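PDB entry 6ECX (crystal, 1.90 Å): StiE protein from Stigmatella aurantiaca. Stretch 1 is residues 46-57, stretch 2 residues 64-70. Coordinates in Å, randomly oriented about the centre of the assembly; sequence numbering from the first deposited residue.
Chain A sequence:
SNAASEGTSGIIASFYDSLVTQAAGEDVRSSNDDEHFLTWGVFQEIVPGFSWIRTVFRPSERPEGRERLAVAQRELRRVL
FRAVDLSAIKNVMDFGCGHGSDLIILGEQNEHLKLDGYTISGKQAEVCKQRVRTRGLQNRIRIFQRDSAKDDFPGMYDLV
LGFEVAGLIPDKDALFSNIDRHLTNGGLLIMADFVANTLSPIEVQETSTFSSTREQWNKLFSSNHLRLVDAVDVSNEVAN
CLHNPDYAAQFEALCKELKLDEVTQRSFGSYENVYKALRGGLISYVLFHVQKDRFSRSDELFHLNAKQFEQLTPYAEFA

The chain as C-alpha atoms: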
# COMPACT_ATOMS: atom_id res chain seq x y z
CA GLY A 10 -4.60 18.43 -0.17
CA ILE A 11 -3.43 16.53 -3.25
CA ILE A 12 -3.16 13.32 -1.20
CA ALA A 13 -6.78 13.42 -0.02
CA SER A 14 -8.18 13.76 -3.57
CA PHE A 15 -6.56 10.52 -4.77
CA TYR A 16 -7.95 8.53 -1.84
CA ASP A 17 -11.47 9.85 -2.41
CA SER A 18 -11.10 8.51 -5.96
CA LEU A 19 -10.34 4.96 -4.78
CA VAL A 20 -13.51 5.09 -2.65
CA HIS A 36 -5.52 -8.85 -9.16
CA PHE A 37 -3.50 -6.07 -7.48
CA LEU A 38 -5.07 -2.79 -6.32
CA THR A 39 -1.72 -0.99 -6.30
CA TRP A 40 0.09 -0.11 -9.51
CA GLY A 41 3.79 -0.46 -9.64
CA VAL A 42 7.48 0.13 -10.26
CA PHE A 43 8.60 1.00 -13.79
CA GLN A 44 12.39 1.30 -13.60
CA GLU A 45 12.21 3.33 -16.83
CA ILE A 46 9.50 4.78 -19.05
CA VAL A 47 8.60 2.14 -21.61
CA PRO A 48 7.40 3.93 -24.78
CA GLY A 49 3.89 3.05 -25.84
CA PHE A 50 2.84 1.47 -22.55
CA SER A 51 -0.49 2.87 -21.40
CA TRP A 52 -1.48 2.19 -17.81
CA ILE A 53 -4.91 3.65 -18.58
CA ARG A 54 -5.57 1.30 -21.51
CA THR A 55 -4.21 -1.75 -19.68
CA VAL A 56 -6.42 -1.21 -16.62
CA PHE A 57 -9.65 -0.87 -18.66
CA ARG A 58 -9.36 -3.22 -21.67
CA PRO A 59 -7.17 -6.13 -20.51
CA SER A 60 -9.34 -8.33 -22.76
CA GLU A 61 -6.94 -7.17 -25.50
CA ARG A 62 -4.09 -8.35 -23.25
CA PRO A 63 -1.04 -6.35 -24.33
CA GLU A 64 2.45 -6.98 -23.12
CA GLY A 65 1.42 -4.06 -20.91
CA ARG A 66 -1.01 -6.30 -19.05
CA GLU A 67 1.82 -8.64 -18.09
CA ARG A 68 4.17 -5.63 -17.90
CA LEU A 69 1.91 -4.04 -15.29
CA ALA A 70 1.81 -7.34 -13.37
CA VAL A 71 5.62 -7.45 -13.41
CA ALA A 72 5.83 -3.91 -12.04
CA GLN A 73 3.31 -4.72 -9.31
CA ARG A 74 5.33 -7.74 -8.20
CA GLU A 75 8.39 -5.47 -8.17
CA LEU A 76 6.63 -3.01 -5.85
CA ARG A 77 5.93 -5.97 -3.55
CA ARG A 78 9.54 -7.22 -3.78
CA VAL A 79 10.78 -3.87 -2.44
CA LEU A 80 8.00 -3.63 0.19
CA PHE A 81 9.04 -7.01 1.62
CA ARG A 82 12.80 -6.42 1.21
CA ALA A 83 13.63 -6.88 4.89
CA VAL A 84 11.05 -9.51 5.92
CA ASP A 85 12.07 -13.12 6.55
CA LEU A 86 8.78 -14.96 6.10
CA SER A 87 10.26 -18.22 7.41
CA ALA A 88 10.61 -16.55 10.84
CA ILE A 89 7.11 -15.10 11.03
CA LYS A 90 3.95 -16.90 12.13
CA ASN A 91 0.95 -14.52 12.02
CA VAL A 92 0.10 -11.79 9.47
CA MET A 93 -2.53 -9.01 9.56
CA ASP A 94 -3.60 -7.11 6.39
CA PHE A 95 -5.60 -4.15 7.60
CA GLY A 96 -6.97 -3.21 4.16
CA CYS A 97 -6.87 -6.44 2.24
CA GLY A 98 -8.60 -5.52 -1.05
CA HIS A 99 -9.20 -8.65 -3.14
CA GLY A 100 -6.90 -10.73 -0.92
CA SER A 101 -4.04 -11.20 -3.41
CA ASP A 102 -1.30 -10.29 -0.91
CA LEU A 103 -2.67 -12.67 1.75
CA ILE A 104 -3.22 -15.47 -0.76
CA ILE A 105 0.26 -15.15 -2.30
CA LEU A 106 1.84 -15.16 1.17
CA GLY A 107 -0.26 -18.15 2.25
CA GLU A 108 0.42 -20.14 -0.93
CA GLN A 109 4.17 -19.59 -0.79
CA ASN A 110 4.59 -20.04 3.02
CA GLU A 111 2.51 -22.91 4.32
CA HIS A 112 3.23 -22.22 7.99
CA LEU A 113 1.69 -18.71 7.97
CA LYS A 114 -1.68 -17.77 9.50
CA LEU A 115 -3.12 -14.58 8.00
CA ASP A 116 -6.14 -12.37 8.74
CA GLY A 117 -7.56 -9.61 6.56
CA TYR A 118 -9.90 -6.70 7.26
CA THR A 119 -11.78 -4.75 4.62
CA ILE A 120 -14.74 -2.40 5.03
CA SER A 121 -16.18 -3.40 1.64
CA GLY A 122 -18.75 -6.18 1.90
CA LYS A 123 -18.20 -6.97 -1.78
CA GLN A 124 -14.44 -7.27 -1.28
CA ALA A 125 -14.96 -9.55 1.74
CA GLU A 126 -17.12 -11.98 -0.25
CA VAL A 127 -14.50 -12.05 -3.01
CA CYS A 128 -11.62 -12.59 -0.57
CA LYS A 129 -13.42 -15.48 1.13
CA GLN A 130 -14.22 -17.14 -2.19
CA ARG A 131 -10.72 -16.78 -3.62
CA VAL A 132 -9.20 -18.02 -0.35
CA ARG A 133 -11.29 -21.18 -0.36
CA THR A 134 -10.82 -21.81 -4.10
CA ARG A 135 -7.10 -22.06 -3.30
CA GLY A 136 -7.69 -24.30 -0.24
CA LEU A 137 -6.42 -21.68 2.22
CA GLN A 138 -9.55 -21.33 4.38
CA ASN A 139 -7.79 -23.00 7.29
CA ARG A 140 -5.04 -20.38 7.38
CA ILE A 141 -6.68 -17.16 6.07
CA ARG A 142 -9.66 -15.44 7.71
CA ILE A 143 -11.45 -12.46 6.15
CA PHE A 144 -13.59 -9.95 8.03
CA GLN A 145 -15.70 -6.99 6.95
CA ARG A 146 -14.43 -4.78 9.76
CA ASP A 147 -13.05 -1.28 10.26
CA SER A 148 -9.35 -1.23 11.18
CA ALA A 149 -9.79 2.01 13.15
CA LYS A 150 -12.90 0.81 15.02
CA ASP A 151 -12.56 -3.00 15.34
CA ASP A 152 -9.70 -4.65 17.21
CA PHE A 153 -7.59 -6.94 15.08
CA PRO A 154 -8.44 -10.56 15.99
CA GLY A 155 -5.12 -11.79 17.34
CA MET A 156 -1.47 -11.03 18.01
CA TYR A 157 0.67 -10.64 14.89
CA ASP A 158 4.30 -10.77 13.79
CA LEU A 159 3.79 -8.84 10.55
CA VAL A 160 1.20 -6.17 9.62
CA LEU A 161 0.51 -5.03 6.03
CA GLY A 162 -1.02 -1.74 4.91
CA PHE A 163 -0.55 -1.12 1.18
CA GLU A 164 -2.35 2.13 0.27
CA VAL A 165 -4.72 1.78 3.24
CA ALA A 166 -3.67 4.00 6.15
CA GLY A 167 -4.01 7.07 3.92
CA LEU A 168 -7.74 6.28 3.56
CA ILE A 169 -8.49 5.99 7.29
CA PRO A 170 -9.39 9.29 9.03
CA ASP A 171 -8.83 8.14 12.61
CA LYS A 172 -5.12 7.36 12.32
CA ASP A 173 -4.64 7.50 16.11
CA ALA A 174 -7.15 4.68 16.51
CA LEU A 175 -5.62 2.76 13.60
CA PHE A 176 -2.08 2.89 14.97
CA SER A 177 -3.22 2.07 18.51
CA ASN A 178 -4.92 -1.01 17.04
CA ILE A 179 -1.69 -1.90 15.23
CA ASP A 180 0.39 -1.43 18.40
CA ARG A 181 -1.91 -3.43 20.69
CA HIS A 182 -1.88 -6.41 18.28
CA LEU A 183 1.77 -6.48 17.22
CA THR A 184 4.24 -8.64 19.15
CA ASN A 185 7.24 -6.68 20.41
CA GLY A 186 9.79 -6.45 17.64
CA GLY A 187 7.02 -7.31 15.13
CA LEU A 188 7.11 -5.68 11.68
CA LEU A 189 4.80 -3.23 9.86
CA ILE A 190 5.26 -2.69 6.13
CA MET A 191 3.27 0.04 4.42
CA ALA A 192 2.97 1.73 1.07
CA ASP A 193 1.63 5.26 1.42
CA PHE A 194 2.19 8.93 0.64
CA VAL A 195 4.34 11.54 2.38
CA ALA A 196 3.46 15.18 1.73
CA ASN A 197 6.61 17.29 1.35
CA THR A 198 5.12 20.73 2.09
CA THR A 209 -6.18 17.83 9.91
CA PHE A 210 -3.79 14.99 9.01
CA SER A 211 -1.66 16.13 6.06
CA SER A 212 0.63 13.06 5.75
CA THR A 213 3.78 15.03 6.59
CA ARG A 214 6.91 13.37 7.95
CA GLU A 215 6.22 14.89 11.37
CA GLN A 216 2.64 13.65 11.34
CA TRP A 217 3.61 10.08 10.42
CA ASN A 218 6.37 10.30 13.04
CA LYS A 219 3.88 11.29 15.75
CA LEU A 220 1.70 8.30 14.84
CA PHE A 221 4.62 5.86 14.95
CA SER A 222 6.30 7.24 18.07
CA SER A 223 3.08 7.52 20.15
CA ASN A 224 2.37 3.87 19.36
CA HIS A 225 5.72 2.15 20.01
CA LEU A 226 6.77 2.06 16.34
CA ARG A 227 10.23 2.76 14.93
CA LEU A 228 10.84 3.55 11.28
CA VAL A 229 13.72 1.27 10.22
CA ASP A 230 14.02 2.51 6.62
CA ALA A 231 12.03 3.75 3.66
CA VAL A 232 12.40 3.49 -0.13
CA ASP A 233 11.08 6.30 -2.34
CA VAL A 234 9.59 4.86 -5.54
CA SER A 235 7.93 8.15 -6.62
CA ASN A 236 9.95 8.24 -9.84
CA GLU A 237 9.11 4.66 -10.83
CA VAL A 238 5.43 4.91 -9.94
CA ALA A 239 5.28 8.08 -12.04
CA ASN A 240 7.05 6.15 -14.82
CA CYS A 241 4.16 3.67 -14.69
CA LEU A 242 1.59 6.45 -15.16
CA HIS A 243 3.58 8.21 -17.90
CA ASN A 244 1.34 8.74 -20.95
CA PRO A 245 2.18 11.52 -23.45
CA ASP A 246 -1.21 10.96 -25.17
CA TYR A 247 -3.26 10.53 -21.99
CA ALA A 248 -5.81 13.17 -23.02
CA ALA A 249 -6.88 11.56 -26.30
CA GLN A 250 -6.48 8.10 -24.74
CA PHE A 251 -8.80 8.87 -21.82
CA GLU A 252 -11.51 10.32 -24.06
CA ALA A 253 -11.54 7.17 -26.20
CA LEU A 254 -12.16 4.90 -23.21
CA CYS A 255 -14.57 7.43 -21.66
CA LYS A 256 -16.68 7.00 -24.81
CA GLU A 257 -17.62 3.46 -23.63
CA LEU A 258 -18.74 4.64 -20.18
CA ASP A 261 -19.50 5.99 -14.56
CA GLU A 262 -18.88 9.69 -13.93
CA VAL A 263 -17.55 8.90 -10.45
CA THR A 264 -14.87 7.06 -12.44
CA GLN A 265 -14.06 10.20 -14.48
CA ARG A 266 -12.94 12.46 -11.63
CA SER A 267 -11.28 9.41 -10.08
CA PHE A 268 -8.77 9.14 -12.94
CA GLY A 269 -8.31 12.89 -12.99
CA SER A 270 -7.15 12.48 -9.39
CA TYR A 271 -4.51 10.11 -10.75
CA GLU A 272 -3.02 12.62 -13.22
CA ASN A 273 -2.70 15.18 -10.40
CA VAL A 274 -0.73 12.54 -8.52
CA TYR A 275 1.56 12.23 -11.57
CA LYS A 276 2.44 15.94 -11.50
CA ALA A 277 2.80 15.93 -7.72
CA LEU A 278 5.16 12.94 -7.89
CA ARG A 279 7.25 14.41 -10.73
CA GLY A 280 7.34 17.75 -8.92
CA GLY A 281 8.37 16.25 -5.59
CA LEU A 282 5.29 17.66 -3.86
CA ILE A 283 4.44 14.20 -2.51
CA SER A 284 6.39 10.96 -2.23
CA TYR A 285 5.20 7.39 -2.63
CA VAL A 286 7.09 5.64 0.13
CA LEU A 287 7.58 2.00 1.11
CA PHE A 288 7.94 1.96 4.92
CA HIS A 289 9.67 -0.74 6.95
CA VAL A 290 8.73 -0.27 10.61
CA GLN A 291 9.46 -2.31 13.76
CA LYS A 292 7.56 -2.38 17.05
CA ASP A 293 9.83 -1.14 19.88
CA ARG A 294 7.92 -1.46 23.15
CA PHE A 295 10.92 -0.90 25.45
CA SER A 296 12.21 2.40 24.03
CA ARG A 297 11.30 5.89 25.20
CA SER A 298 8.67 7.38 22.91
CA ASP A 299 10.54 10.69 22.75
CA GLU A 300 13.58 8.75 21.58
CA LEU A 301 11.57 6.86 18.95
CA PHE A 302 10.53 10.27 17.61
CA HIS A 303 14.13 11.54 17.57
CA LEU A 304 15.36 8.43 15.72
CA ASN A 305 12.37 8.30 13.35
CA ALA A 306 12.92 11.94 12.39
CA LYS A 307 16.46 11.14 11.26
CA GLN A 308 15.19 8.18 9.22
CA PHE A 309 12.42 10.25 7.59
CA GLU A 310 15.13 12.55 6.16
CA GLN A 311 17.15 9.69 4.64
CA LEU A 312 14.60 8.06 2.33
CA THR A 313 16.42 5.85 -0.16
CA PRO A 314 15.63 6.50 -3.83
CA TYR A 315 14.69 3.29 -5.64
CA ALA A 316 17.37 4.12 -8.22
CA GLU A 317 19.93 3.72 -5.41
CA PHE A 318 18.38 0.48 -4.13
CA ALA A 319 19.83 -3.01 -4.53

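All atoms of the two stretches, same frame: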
# COMPACT_ATOMS: atom_id res chain seq x y z
N ILE A 46 10.63 4.62 -18.14
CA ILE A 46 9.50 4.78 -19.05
C ILE A 46 9.65 3.77 -20.18
O ILE A 46 10.72 3.64 -20.79
CB ILE A 46 9.44 6.22 -19.58
CG1 ILE A 46 9.04 7.19 -18.46
CG2 ILE A 46 8.50 6.31 -20.80
CD1 ILE A 46 9.32 8.64 -18.79
N VAL A 47 8.58 3.04 -20.47
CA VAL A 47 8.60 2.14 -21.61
C VAL A 47 7.68 2.74 -22.68
O VAL A 47 6.46 2.83 -22.47
CB VAL A 47 8.20 0.70 -21.23
CG1 VAL A 47 9.30 0.06 -20.38
CG2 VAL A 47 6.93 0.69 -20.46
N PRO A 48 8.22 3.20 -23.81
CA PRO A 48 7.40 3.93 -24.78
C PRO A 48 6.24 3.08 -25.26
O PRO A 48 6.37 1.87 -25.47
CB PRO A 48 8.39 4.23 -25.91
CG PRO A 48 9.73 4.22 -25.25
CD PRO A 48 9.64 3.15 -24.20
N GLY A 49 5.08 3.72 -25.39
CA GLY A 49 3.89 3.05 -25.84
C GLY A 49 3.11 2.30 -24.79
O GLY A 49 1.97 1.89 -25.06
N PHE A 50 3.66 2.07 -23.59
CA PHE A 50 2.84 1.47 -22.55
C PHE A 50 1.84 2.49 -22.04
O PHE A 50 2.16 3.65 -21.81
CB PHE A 50 3.68 0.96 -21.38
CG PHE A 50 2.85 0.55 -20.19
CD1 PHE A 50 2.26 -0.70 -20.13
CD2 PHE A 50 2.63 1.44 -19.14
CE1 PHE A 50 1.49 -1.07 -19.03
CE2 PHE A 50 1.85 1.08 -18.06
CZ PHE A 50 1.28 -0.17 -18.00
N SER A 51 0.61 2.03 -21.85
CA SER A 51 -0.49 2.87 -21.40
C SER A 51 -1.13 2.18 -20.20
O SER A 51 -1.86 1.19 -20.36
CB SER A 51 -1.51 3.09 -22.51
OG SER A 51 -2.68 3.66 -21.98
N TRP A 52 -0.83 2.69 -19.01
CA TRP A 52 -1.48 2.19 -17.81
C TRP A 52 -3.00 2.32 -17.92
O TRP A 52 -3.75 1.43 -17.50
CB TRP A 52 -0.95 2.93 -16.59
CG TRP A 52 -1.56 2.50 -15.31
CD1 TRP A 52 -1.20 1.42 -14.56
CD2 TRP A 52 -2.65 3.12 -14.63
NE1 TRP A 52 -2.00 1.33 -13.45
CE2 TRP A 52 -2.90 2.37 -13.46
CE3 TRP A 52 -3.44 4.24 -14.89
CZ2 TRP A 52 -3.91 2.70 -12.56
CZ3 TRP A 52 -4.45 4.57 -13.99
CH2 TRP A 52 -4.67 3.80 -12.84
N ILE A 53 -3.47 3.41 -18.52
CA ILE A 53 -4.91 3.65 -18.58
C ILE A 53 -5.58 2.62 -19.49
O ILE A 53 -6.64 2.08 -19.14
CB ILE A 53 -5.19 5.10 -19.02
CG1 ILE A 53 -6.63 5.51 -18.67
CG2 ILE A 53 -4.91 5.35 -20.50
CD1 ILE A 53 -6.81 5.71 -17.18
N ARG A 54 -4.96 2.28 -20.62
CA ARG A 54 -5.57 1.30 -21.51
C ARG A 54 -5.49 -0.10 -20.91
O ARG A 54 -6.43 -0.89 -21.03
CB ARG A 54 -4.90 1.33 -22.90
CG ARG A 54 -5.14 2.62 -23.67
CD ARG A 54 -4.50 2.61 -25.06
NE ARG A 54 -5.17 3.57 -25.94
CZ ARG A 54 -4.73 3.95 -27.13
NH1 ARG A 54 -3.60 3.48 -27.63
NH2 ARG A 54 -5.43 4.83 -27.83
N THR A 55 -4.37 -0.42 -20.26
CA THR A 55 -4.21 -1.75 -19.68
C THR A 55 -5.24 -2.01 -18.59
O THR A 55 -5.81 -3.11 -18.52
CB THR A 55 -2.79 -1.90 -19.11
OG1 THR A 55 -1.85 -1.88 -20.19
CG2 THR A 55 -2.66 -3.21 -18.36
N VAL A 56 -5.52 -1.01 -17.75
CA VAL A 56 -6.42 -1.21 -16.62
C VAL A 56 -7.88 -1.36 -17.05
O VAL A 56 -8.67 -1.97 -16.33
CB VAL A 56 -6.22 -0.05 -15.62
CG1 VAL A 56 -7.24 -0.10 -14.49
CG2 VAL A 56 -4.83 -0.12 -15.04
N PHE A 57 -8.25 -0.88 -18.24
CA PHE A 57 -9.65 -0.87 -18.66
C PHE A 57 -10.00 -1.93 -19.68
O PHE A 57 -11.05 -2.56 -19.56
CB PHE A 57 -10.02 0.51 -19.21
CG PHE A 57 -10.23 1.53 -18.14
CD1 PHE A 57 -11.50 1.88 -17.74
CD2 PHE A 57 -9.14 2.13 -17.52
CE1 PHE A 57 -11.70 2.82 -16.76
CE2 PHE A 57 -9.33 3.07 -16.54
CZ PHE A 57 -10.61 3.42 -16.16
N GLU A 64 1.34 -6.75 -24.03
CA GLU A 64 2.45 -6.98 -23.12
C GLU A 64 2.33 -6.08 -21.90
O GLU A 64 2.83 -6.43 -20.83
CB GLU A 64 3.78 -6.77 -23.84
CG GLU A 64 4.91 -7.67 -23.35
CD GLU A 64 5.49 -7.25 -22.00
OE1 GLU A 64 5.65 -6.03 -21.77
OE2 GLU A 64 5.77 -8.14 -21.16
N GLY A 65 1.62 -4.95 -22.04
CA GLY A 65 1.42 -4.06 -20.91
C GLY A 65 0.61 -4.66 -19.78
O GLY A 65 0.78 -4.29 -18.62
N ARG A 66 -0.29 -5.59 -20.10
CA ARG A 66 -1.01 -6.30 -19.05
C ARG A 66 -0.04 -7.10 -18.19
O ARG A 66 -0.04 -6.98 -16.95
CB ARG A 66 -2.07 -7.22 -19.65
CG ARG A 66 -3.05 -7.78 -18.63
CD ARG A 66 -3.82 -8.96 -19.20
NE ARG A 66 -5.08 -9.23 -18.51
CZ ARG A 66 -5.19 -10.00 -17.43
NH1 ARG A 66 -4.12 -10.58 -16.90
NH2 ARG A 66 -6.38 -10.19 -16.87
N GLU A 67 0.79 -7.92 -18.83
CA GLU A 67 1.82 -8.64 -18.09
C GLU A 67 2.93 -7.71 -17.62
O GLU A 67 3.55 -7.96 -16.58
CB GLU A 67 2.37 -9.78 -18.95
CG GLU A 67 1.33 -10.85 -19.27
CD GLU A 67 1.74 -11.78 -20.40
OE1 GLU A 67 2.84 -11.60 -20.97
OE2 GLU A 67 0.95 -12.70 -20.74
N ARG A 68 3.18 -6.61 -18.35
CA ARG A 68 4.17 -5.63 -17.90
C ARG A 68 3.72 -4.95 -16.61
O ARG A 68 4.52 -4.74 -15.70
CB ARG A 68 4.43 -4.60 -18.99
CG ARG A 68 5.54 -3.61 -18.68
CD ARG A 68 6.89 -4.30 -18.50
NE ARG A 68 7.95 -3.34 -18.23
CZ ARG A 68 8.38 -3.02 -17.01
NH1 ARG A 68 7.83 -3.61 -15.95
NH2 ARG A 68 9.36 -2.13 -16.85
N LEU A 69 2.43 -4.61 -16.53
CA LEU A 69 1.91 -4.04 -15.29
C LEU A 69 1.99 -5.05 -14.14
O LEU A 69 2.34 -4.69 -13.01
CB LEU A 69 0.47 -3.57 -15.51
CG LEU A 69 -0.22 -2.99 -14.28
CD1 LEU A 69 0.58 -1.84 -13.69
CD2 LEU A 69 -1.63 -2.54 -14.66
N ALA A 70 1.70 -6.32 -14.41
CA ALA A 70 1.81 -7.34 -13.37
C ALA A 70 3.24 -7.46 -12.87
O ALA A 70 3.48 -7.56 -11.66
CB ALA A 70 1.30 -8.69 -13.87

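The helix that starts at Trp52 and the helix that runs through Leu69 cross almost at right angles, their axes 9.2 Å apart at closest approach. No hydrogen bond spans the contact; shape does the work.

The hollow lies at Gly65. With no side chain there, the ring of Phe50 and the side chain of Thr55 can close in on the backbone: a CB built on Gly65 would sit 2.9 Å from Phe50 CD1 and 3.0 Å from Thr55 OG1, a clash with both. The Gly65 carbonyl is used within its helix, and Phe50 packs its ring edge against it, Phe50 CE1 lying 3.3 Å from Gly65 O, while Thr55 CG2 approaches both Gly65 O and Arg66 CA at 3.6 Å. Threonine suits this site because its hydroxyl is satisfied by the N-cap residue, Thr55 OG1 donating to Ser51 O at 3.1 Å, which leaves the methyl free to pack.

Leu69, one turn on, is the bump of its own helix, received between Trp52, Thr55 and Val56. Leu69 CD1 meets the edge of the indole at Trp52 CD1 (3.8 Å), and Leu69 CD2 lies 3.9 Å from Thr55 CG2 and 4.0 Å from both Val56 CG2 and Trp52 CD1. A branched aliphatic side chain can thus touch several neighbours at once. At the margin, Val47 CG1 rests 4.2 Å from Arg68 NH2.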